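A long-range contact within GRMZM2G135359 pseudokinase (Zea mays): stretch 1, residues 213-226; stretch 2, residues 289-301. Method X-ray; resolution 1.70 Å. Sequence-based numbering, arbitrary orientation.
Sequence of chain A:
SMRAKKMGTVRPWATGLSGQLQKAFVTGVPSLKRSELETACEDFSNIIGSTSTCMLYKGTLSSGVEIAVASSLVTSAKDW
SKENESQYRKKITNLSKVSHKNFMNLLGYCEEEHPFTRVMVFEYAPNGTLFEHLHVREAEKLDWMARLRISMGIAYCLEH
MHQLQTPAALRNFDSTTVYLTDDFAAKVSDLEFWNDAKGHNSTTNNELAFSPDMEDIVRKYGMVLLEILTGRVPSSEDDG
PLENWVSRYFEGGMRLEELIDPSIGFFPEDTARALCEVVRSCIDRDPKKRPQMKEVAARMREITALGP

Stretch 1 213-226: DMEDIVRKYGMVLL
Stretch 2 (289-301) KRPQMKEVAARMR

The one hydrogen bond that joins the two stretches runs from a side chain to the backbone of a helix: Arg290 NH1 donates to Glu215 O at 2.8 Å, with an N-H...O angle of 141°. That carbonyl lies in the first turn of helix 214-226 and also accepts from Arg219 N at 3.3 Å (to Glu215 O), so it serves two donors. Arg290 precedes the second helix in an extended conformation (phi/psi -77/151), and its CA-to-CB bond points toward stretch 1. With chi1 m (-63°), chi2 and chi3 t and chi4 at 157°, the side chain reaches out almost fully extended. Glu215 O and Asp216 N lie at the edge of the guanidinium, near its plane, while Arg219 CD covers one face, 3.7 Å from Arg290 NH2. Arg290 NE and NH2 are hydrogen-bonded elsewhere in the structure. The Glu215 side chain is not modelled beyond CB.

The helices, 214-226 and 293-301, run in broadly the same direction, with an angle of 29° between their axes and a closest axial approach of 10.8 Å. Both have regular helical backbone angles, near -60/-40. They diverge toward their C-terminal ends: the CA atoms of Val218 and Met293 are 6.2 Å apart, those of Glu215 and Arg290 6.8 Å, but those of Leu225 and Met300 10.6 Å. Long side chains fill the wider end. Ahead of the second helix, Arg290, Pro291 and Gln292 are all extended, with psi from 151 to 163°; Gln292 takes the N-cap position, and its backbone N donates to Glu295 OE1 at 2.8 Å.

Where the backbones are close, a compact branched residue fits. Val218 (chi1 t, 165°), buried and pointing toward stretch 2, places CG2 3.3 Å from Pro291 O and 4.1 Å from Met293 SD, while its CG1 lies 4.1 Å from Arg290 CB and 4.3 Å from Pro291 CD. Its two methyls thus pack against both the extended lead-in and the start of the helix.

One turn later, Tyr221 (chi1 t, 179°; chi2 77°) receives Met293 on one ring face. Met293 CE sits 4.1 Å from the Tyr221 ring centroid, 15° off the normal, in a CH-pi contact; chi1 t, chi2 p and chi3 at -142° bring the methyl there. Met214 CE packs 4.2 Å from Met293 CB. Val296 (chi1 t) approaches the ring obliquely, its CG1 3.7 Å from Tyr221 CE2. Tyr221 OH lies 3.4 Å from Met300 CE and finds its hydrogen bond elsewhere in the structure, which allows this polar tip to sit in a buried setting. Met300, with all three chi angles m, also sets SD 4.1 Å from Leu225 CD2 (Leu225 chi1 t, chi2 p), closing the apolar row. The contact buries 544 Å² between the two stretches, both sides summed.

Within the first helix, outside the apolar row, Arg219 NH2 forms a salt bridge with Asp216 OD1 (3.2 Å).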

ATOM      1  N   ASP A 213       8.332  10.131  -8.700  1.00 69.05           N
ATOM      2  CA  ASP A 213       9.746   9.815  -8.540  1.00 67.19           C
ATOM      3  C   ASP A 213       9.957   9.126  -7.195  1.00 64.66           C
ATOM      4  O   ASP A 213       9.140   9.264  -6.277  1.00 61.52           O
ATOM      5  CB  ASP A 213      10.602  11.082  -8.625  1.00 65.90           C
ATOM      6  N   MET A 214      11.056   8.389  -7.084  1.00 62.18           N
ATOM      7  CA  MET A 214      11.429   7.755  -5.822  1.00 61.92           C
ATOM      8  C   MET A 214      11.743   8.778  -4.734  1.00 57.81           C
ATOM      9  O   MET A 214      11.555   8.498  -3.552  1.00 57.22           O
ATOM     10  CB  MET A 214      12.616   6.814  -6.023  1.00 63.11           C
ATOM     11  CG  MET A 214      12.236   5.501  -6.689  1.00 66.86           C
ATOM     12  SD  MET A 214      10.978   4.546  -5.802  1.00 72.15           S
ATOM     13  CE  MET A 214      11.551   4.631  -4.103  1.00 68.10           C
ATOM     14  N   GLU A 215      12.217   9.955  -5.135  1.00 53.90           N
ATOM     15  CA  GLU A 215      12.417  11.068  -4.208  1.00 50.50           C
ATOM     16  C   GLU A 215      11.095  11.492  -3.564  1.00 48.09           C
ATOM     17  O   GLU A 215      11.070  11.889  -2.398  1.00 42.88           O
ATOM     18  CB  GLU A 215      13.056  12.263  -4.930  1.00 49.96           C
ATOM     19  N   ASP A 216      10.006  11.422  -4.328  1.00 46.24           N
ATOM     20  CA  ASP A 216       8.683  11.736  -3.804  1.00 45.28           C
ATOM     21  C   ASP A 216       8.167  10.639  -2.862  1.00 41.22           C
ATOM     22  O   ASP A 216       7.503  10.943  -1.868  1.00 37.60           O
ATOM     23  CB  ASP A 216       7.686  11.963  -4.943  1.00 47.49           C
ATOM     24  CG  ASP A 216       6.436  12.689  -4.487  1.00 51.25           C
ATOM     25  OD1 ASP A 216       6.561  13.736  -3.818  1.00 55.25           O
ATOM     26  OD2 ASP A 216       5.319  12.223  -4.805  1.00 56.55           O
ATOM     27  N   ILE A 217       8.458   9.378  -3.184  1.00 38.10           N
ATOM     28  CA  ILE A 217       8.067   8.252  -2.320  1.00 37.84           C
ATOM     29  C   ILE A 217       8.803   8.322  -0.976  1.00 35.32           C
ATOM     30  O   ILE A 217       8.201   8.085   0.071  1.00 32.75           O
ATOM     31  CB  ILE A 217       8.341   6.886  -2.981  1.00 38.47           C
ATOM     32  CG1 ILE A 217       7.500   6.721  -4.257  1.00 40.57           C
ATOM     33  CG2 ILE A 217       8.052   5.739  -2.016  1.00 39.28           C
ATOM     34  CD1 ILE A 217       6.012   6.946  -4.071  1.00 41.76           C
ATOM     35  N   VAL A 218      10.097   8.637  -1.018  1.00 33.84           N
ATOM     36  CA  VAL A 218      10.875   8.860   0.199  1.00 33.14           C
ATOM     37  C   VAL A 218      10.234   9.935   1.084  1.00 32.78           C
ATOM     38  O   VAL A 218      10.135   9.743   2.299  1.00 30.79           O
ATOM     39  CB  VAL A 218      12.334   9.234  -0.112  1.00 33.01           C
ATOM     40  CG1 VAL A 218      13.031   9.813   1.123  1.00 33.16           C
ATOM     41  CG2 VAL A 218      13.096   8.019  -0.630  1.00 32.96           C
ATOM     42  N   ARG A 219       9.811  11.048   0.485  1.00 32.86           N
ATOM     43  CA  ARG A 219       9.135  12.125   1.226  1.00 35.05           C
ATOM     44  C   ARG A 219       7.834  11.624   1.842  1.00 33.51           C
ATOM     45  O   ARG A 219       7.549  11.890   3.007  1.00 32.21           O
ATOM     46  CB  ARG A 219       8.844  13.334   0.329  1.00 37.57           C
ATOM     47  CG  ARG A 219       8.164  14.503   1.047  1.00 39.83           C
ATOM     48  CD  ARG A 219       7.599  15.536   0.077  1.00 43.59           C
ATOM     49  NE  ARG A 219       6.577  14.969  -0.809  1.00 47.88           N
ATOM     50  CZ  ARG A 219       5.290  14.795  -0.501  1.00 50.48           C
ATOM     51  NH1 ARG A 219       4.812  15.131   0.692  1.00 51.12           N
ATOM     52  NH2 ARG A 219       4.468  14.265  -1.401  1.00 53.08           N
ATOM     53  N   LYS A 220       7.053  10.907   1.047  1.00 33.50           N
ATOM     54  CA  LYS A 220       5.821  10.302   1.530  1.00 32.77           C
ATOM     55  C   LYS A 220       6.062   9.328   2.687  1.00 29.24           C
ATOM     56  O   LYS A 220       5.280   9.317   3.642  1.00 28.37           O
ATOM     57  CB  LYS A 220       5.082   9.603   0.394  1.00 35.99           C
ATOM     58  CG  LYS A 220       4.363  10.558  -0.545  1.00 38.92           C
ATOM     59  CD  LYS A 220       3.764   9.792  -1.712  1.00 42.76           C
ATOM     60  CE  LYS A 220       2.858  10.669  -2.557  1.00 44.16           C
ATOM     61  NZ  LYS A 220       2.255   9.876  -3.658  1.00 45.25           N
ATOM     62  N   TYR A 221       7.123   8.522   2.601  1.00 27.11           N
ATOM     63  CA  TYR A 221       7.493   7.630   3.698  1.00 27.58           C
ATOM     64  C   TYR A 221       7.750   8.422   4.978  1.00 28.32           C
ATOM     65  O   TYR A 221       7.266   8.064   6.047  1.00 26.89           O
ATOM     66  CB  TYR A 221       8.727   6.767   3.381  1.00 26.03           C
ATOM     67  CG  TYR A 221       9.072   5.874   4.552  1.00 25.52           C
ATOM     68  CD1 TYR A 221       8.322   4.727   4.810  1.00 24.42           C
ATOM     69  CD2 TYR A 221      10.088   6.207   5.442  1.00 24.94           C
ATOM     70  CE1 TYR A 221       8.598   3.929   5.901  1.00 25.43           C
ATOM     71  CE2 TYR A 221      10.373   5.418   6.532  1.00 24.21           C
ATOM     72  CZ  TYR A 221       9.621   4.280   6.762  1.00 25.01           C
ATOM     73  OH  TYR A 221       9.896   3.479   7.839  1.00 24.25           O
ATOM     74  N   GLY A 222       8.522   9.497   4.858  1.00 27.88           N
ATOM     75  CA  GLY A 222       8.802  10.367   5.999  1.00 28.98           C
ATOM     76  C   GLY A 222       7.533  10.908   6.634  1.00 27.68           C
ATOM     77  O   GLY A 222       7.431  10.950   7.848  1.00 27.82           O
ATOM     78  N   MET A 223       6.562  11.299   5.813  1.00 28.63           N
ATOM     79  CA  MET A 223       5.290  11.824   6.310  1.00 29.18           C
ATOM     80  C   MET A 223       4.474  10.752   7.039  1.00 27.32           C
ATOM     81  O   MET A 223       3.816  11.039   8.052  1.00 26.90           O
ATOM     82  CB  MET A 223       4.474  12.422   5.156  1.00 32.52           C
ATOM     83  CG  MET A 223       5.102  13.680   4.574  1.00 34.99           C
ATOM     84  SD  MET A 223       5.119  15.041   5.752  1.00 39.21           S
ATOM     85  CE  MET A 223       3.427  15.617   5.653  1.00 41.46           C
ATOM     86  N   VAL A 224       4.501   9.531   6.511  1.00 26.27           N
ATOM     87  CA  VAL A 224       3.777   8.420   7.125  1.00 25.47           C
ATOM     88  C   VAL A 224       4.448   8.015   8.439  1.00 23.77           C
ATOM     89  O   VAL A 224       3.767   7.711   9.426  1.00 23.34           O
ATOM     90  CB  VAL A 224       3.646   7.214   6.157  1.00 26.55           C
ATOM     91  CG1 VAL A 224       3.137   5.978   6.883  1.00 27.25           C
ATOM     92  CG2 VAL A 224       2.712   7.558   5.001  1.00 26.53           C
ATOM     93  N   LEU A 225       5.779   7.982   8.449  1.00 23.97           N
ATOM     94  CA  LEU A 225       6.517   7.720   9.682  1.00 24.27           C
ATOM     95  C   LEU A 225       6.178   8.785  10.743  1.00 24.46           C
ATOM     96  O   LEU A 225       5.916   8.458  11.909  1.00 22.77           O
ATOM     97  CB  LEU A 225       8.022   7.646   9.417  1.00 24.56           C
ATOM     98  CG  LEU A 225       8.914   7.455  10.649  1.00 24.70           C
ATOM     99  CD1 LEU A 225       8.510   6.225  11.429  1.00 24.23           C
ATOM    100  CD2 LEU A 225      10.381   7.371  10.247  1.00 25.34           C
ATOM    101  N   LEU A 226       6.165  10.053  10.335  1.00 25.99           N
ATOM    102  CA  LEU A 226       5.767  11.143  11.242  1.00 27.33           C
ATOM    103  C   LEU A 226       4.351  10.952  11.785  1.00 25.99           C
ATOM    104  O   LEU A 226       4.081  11.206  12.958  1.00 24.11           O
ATOM    105  CB  LEU A 226       5.864  12.500  10.530  1.00 30.22           C
ATOM    106  CG  LEU A 226       5.631  13.735  11.418  1.00 32.69           C
ATOM    107  CD1 LEU A 226       6.668  13.763  12.532  1.00 34.05           C
ATOM    108  CD2 LEU A 226       5.670  15.012  10.597  1.00 33.70           C
ATOM    109  N   LYS A 289      18.445  16.479  -1.530  1.00 46.48           N
ATOM    110  CA  LYS A 289      18.962  16.271  -0.178  1.00 43.66           C
ATOM    111  C   LYS A 289      18.375  15.041   0.532  1.00 42.41           C
ATOM    112  O   LYS A 289      18.871  14.663   1.589  1.00 39.93           O
ATOM    113  CB  LYS A 289      18.711  17.508   0.697  1.00 45.99           C
ATOM    114  CG  LYS A 289      19.531  18.734   0.321  1.00 46.96           C
ATOM    115  CD  LYS A 289      19.468  19.787   1.417  1.00 48.56           C
ATOM    116  CE  LYS A 289      20.040  21.129   0.962  1.00 50.15           C
ATOM    117  NZ  LYS A 289      19.107  21.905   0.100  1.00 50.12           N
ATOM    118  N   ARG A 290      17.327  14.430  -0.021  1.00 40.09           N
ATOM    119  CA  ARG A 290      16.700  13.267   0.635  1.00 38.56           C
ATOM    120  C   ARG A 290      17.521  12.010   0.430  1.00 38.42           C
ATOM    121  O   ARG A 290      18.191  11.867  -0.587  1.00 40.03           O
ATOM    122  CB  ARG A 290      15.295  13.015   0.097  1.00 37.70           C
ATOM    123  CG  ARG A 290      14.332  14.145   0.365  1.00 36.12           C
ATOM    124  CD  ARG A 290      13.047  13.973  -0.407  1.00 35.18           C
ATOM    125  NE  ARG A 290      12.306  15.224  -0.435  1.00 35.31           N
ATOM    126  CZ  ARG A 290      11.390  15.548  -1.343  1.00 36.35           C
ATOM    127  NH1 ARG A 290      11.052  14.702  -2.316  1.00 37.33           N
ATOM    128  NH2 ARG A 290      10.807  16.730  -1.275  1.00 38.11           N
ATOM    129  N   PRO A 291      17.456  11.077   1.389  1.00 38.09           N
ATOM    130  CA  PRO A 291      18.124   9.800   1.206  1.00 36.80           C
ATOM    131  C   PRO A 291      17.378   8.885   0.227  1.00 37.50           C
ATOM    132  O   PRO A 291      16.204   9.119  -0.085  1.00 36.69           O
ATOM    133  CB  PRO A 291      18.123   9.205   2.615  1.00 36.91           C
ATOM    134  CG  PRO A 291      16.922   9.797   3.268  1.00 37.60           C
ATOM    135  CD  PRO A 291      16.782  11.173   2.696  1.00 38.13           C
ATOM    136  N   GLN A 292      18.083   7.866  -0.254  1.00 38.50           N
ATOM    137  CA  GLN A 292      17.508   6.815  -1.085  1.00 40.62           C
ATOM    138  C   GLN A 292      16.766   5.845  -0.184  1.00 38.12           C
ATOM    139  O   GLN A 292      17.110   5.692   0.982  1.00 37.68           O
ATOM    140  CB  GLN A 292      18.613   6.046  -1.823  1.00 44.08           C
ATOM    141  CG  GLN A 292      19.450   6.884  -2.776  1.00 47.48           C
ATOM    142  CD  GLN A 292      18.752   7.131  -4.097  1.00 49.94           C
ATOM    143  OE1 GLN A 292      18.456   8.273  -4.450  1.00 55.03           O
ATOM    144  NE2 GLN A 292      18.485   6.058  -4.836  1.00 52.91           N
ATOM    145  N   MET A 293      15.769   5.154  -0.727  1.00 37.61           N
ATOM    146  CA  MET A 293      14.963   4.265   0.098  1.00 36.25           C
ATOM    147  C   MET A 293      15.788   3.126   0.714  1.00 35.97           C
ATOM    148  O   MET A 293      15.520   2.691   1.841  1.00 32.18           O
ATOM    149  CB  MET A 293      13.790   3.705  -0.715  1.00 38.86           C
ATOM    150  CG  MET A 293      12.644   3.237   0.144  1.00 38.72           C
ATOM    151  SD  MET A 293      11.974   4.536   1.206  1.00 38.53           S
ATOM    152  CE  MET A 293      11.643   3.527   2.653  1.00 38.90           C
ATOM    153  N   LYS A 294      16.793   2.648  -0.020  1.00 37.16           N
ATOM    154  CA  LYS A 294      17.706   1.630   0.499  1.00 37.61           C
ATOM    155  C   LYS A 294      18.429   2.132   1.762  1.00 34.77           C
ATOM    156  O   LYS A 294      18.608   1.392   2.721  1.00 33.07           O
ATOM    157  CB  LYS A 294      18.725   1.222  -0.583  1.00 41.72           C
ATOM    158  CG  LYS A 294      19.754   0.185  -0.139  1.00 46.38           C
ATOM    159  CD  LYS A 294      20.686  -0.216  -1.283  1.00 49.80           C
ATOM    160  CE  LYS A 294      22.158  -0.097  -0.901  1.00 53.25           C
ATOM    161  NZ  LYS A 294      22.565  -0.992   0.225  1.00 56.72           N
ATOM    162  N   GLU A 295      18.821   3.399   1.758  1.00 35.89           N
ATOM    163  CA  GLU A 295      19.485   4.002   2.921  1.00 36.06           C
ATOM    164  C   GLU A 295      18.505   4.155   4.093  1.00 33.93           C
ATOM    165  O   GLU A 295      18.849   3.894   5.249  1.00 32.28           O
ATOM    166  CB  GLU A 295      20.082   5.361   2.536  1.00 39.69           C
ATOM    167  CG  GLU A 295      21.182   5.244   1.487  1.00 43.49           C
ATOM    168  CD  GLU A 295      21.594   6.571   0.881  1.00 46.89           C
ATOM    169  OE1 GLU A 295      20.716   7.401   0.564  1.00 47.20           O
ATOM    170  OE2 GLU A 295      22.816   6.768   0.697  1.00 52.55           O
ATOM    171  N   VAL A 296      17.280   4.556   3.781  1.00 32.91           N
ATOM    172  CA  VAL A 296      16.229   4.691   4.794  1.00 31.58           C
ATOM    173  C   VAL A 296      15.999   3.345   5.482  1.00 30.55           C
ATOM    174  O   VAL A 296      15.993   3.257   6.710  1.00 30.10           O
ATOM    175  CB  VAL A 296      14.915   5.233   4.187  1.00 32.73           C
ATOM    176  CG1 VAL A 296      13.782   5.196   5.206  1.00 32.40           C
ATOM    177  CG2 VAL A 296      15.096   6.655   3.671  1.00 33.66           C
ATOM    178  N   ALA A 297      15.827   2.284   4.698  1.00 31.39           N
ATOM    179  CA  ALA A 297      15.584   0.959   5.271  1.00 30.02           C
ATOM    180  C   ALA A 297      16.746   0.477   6.141  1.00 28.62           C
ATOM    181  O   ALA A 297      16.536  -0.107   7.198  1.00 29.07           O
ATOM    182  CB  ALA A 297      15.291  -0.054   4.167  1.00 30.73           C
ATOM    183  N   ALA A 298      17.973   0.729   5.687  1.00 28.95           N
ATOM    184  CA  ALA A 298      19.165   0.348   6.446  1.00 30.31           C
ATOM    185  C   ALA A 298      19.216   1.086   7.784  1.00 28.82           C
ATOM    186  O   ALA A 298      19.470   0.482   8.828  1.00 29.86           O
ATOM    187  CB  ALA A 298      20.423   0.624   5.628  1.00 29.34           C
ATOM    188  N   ARG A 299      18.957   2.390   7.739  1.00 31.43           N
ATOM    189  CA  ARG A 299      18.941   3.220   8.941  1.00 31.30           C
ATOM    190  C   ARG A 299      17.818   2.773   9.879  1.00 31.53           C
ATOM    191  O   ARG A 299      18.041   2.605  11.081  1.00 30.14           O
ATOM    192  CB  ARG A 299      18.808   4.704   8.579  1.00 34.72           C
ATOM    193  CG  ARG A 299      18.771   5.672   9.768  1.00 37.71           C
ATOM    194  CD  ARG A 299      19.898   5.409  10.757  1.00 40.59           C
ATOM    195  NE  ARG A 299      19.885   6.336  11.888  1.00 42.10           N
ATOM    196  CZ  ARG A 299      20.519   6.126  13.043  1.00 43.03           C
ATOM    197  NH1 ARG A 299      21.231   5.019  13.238  1.00 43.58           N
ATOM    198  NH2 ARG A 299      20.434   7.025  14.014  1.00 41.76           N
ATOM    199  N   MET A 300      16.628   2.543   9.318  1.00 29.66           N
ATOM    200  CA  MET A 300      15.497   2.053  10.095  1.00 29.86           C
ATOM    201  C   MET A 300      15.787   0.721  10.789  1.00 30.01           C
ATOM    202  O   MET A 300      15.413   0.545  11.937  1.00 29.83           O
ATOM    203  CB  MET A 300      14.239   1.920   9.220  1.00 28.50           C
ATOM    204  CG  MET A 300      13.589   3.232   8.815  1.00 28.92           C
ATOM    205  SD  MET A 300      12.980   4.211  10.196  1.00 28.82           S
ATOM    206  CE  MET A 300      11.590   3.227  10.749  1.00 29.07           C
ATOM    207  N   ARG A 301      16.448  -0.212  10.101  1.00 31.35           N
ATOM    208  CA  ARG A 301      16.821  -1.491  10.722  1.00 31.48           C
ATOM    209  C   ARG A 301      17.828  -1.303  11.855  1.00 33.19           C
ATOM    210  O   ARG A 301      17.747  -1.981  12.885  1.00 34.19           O
ATOM    211  CB  ARG A 301      17.396  -2.471   9.697  1.00 32.45           C
ATOM    212  CG  ARG A 301      17.657  -3.837  10.305  1.00 32.90           C
ATOM    213  CD  ARG A 301      18.243  -4.819   9.321  1.00 35.51           C
ATOM    214  NE  ARG A 301      18.247  -6.158   9.902  1.00 35.66           N
ATOM    215  CZ  ARG A 301      18.274  -7.291   9.207  1.00 34.97           C
ATOM    216  NH1 ARG A 301      18.289  -7.271   7.876  1.00 33.85           N
ATOM    217  NH2 ARG A 301      18.264  -8.448   9.851  1.00 34.56           N
TER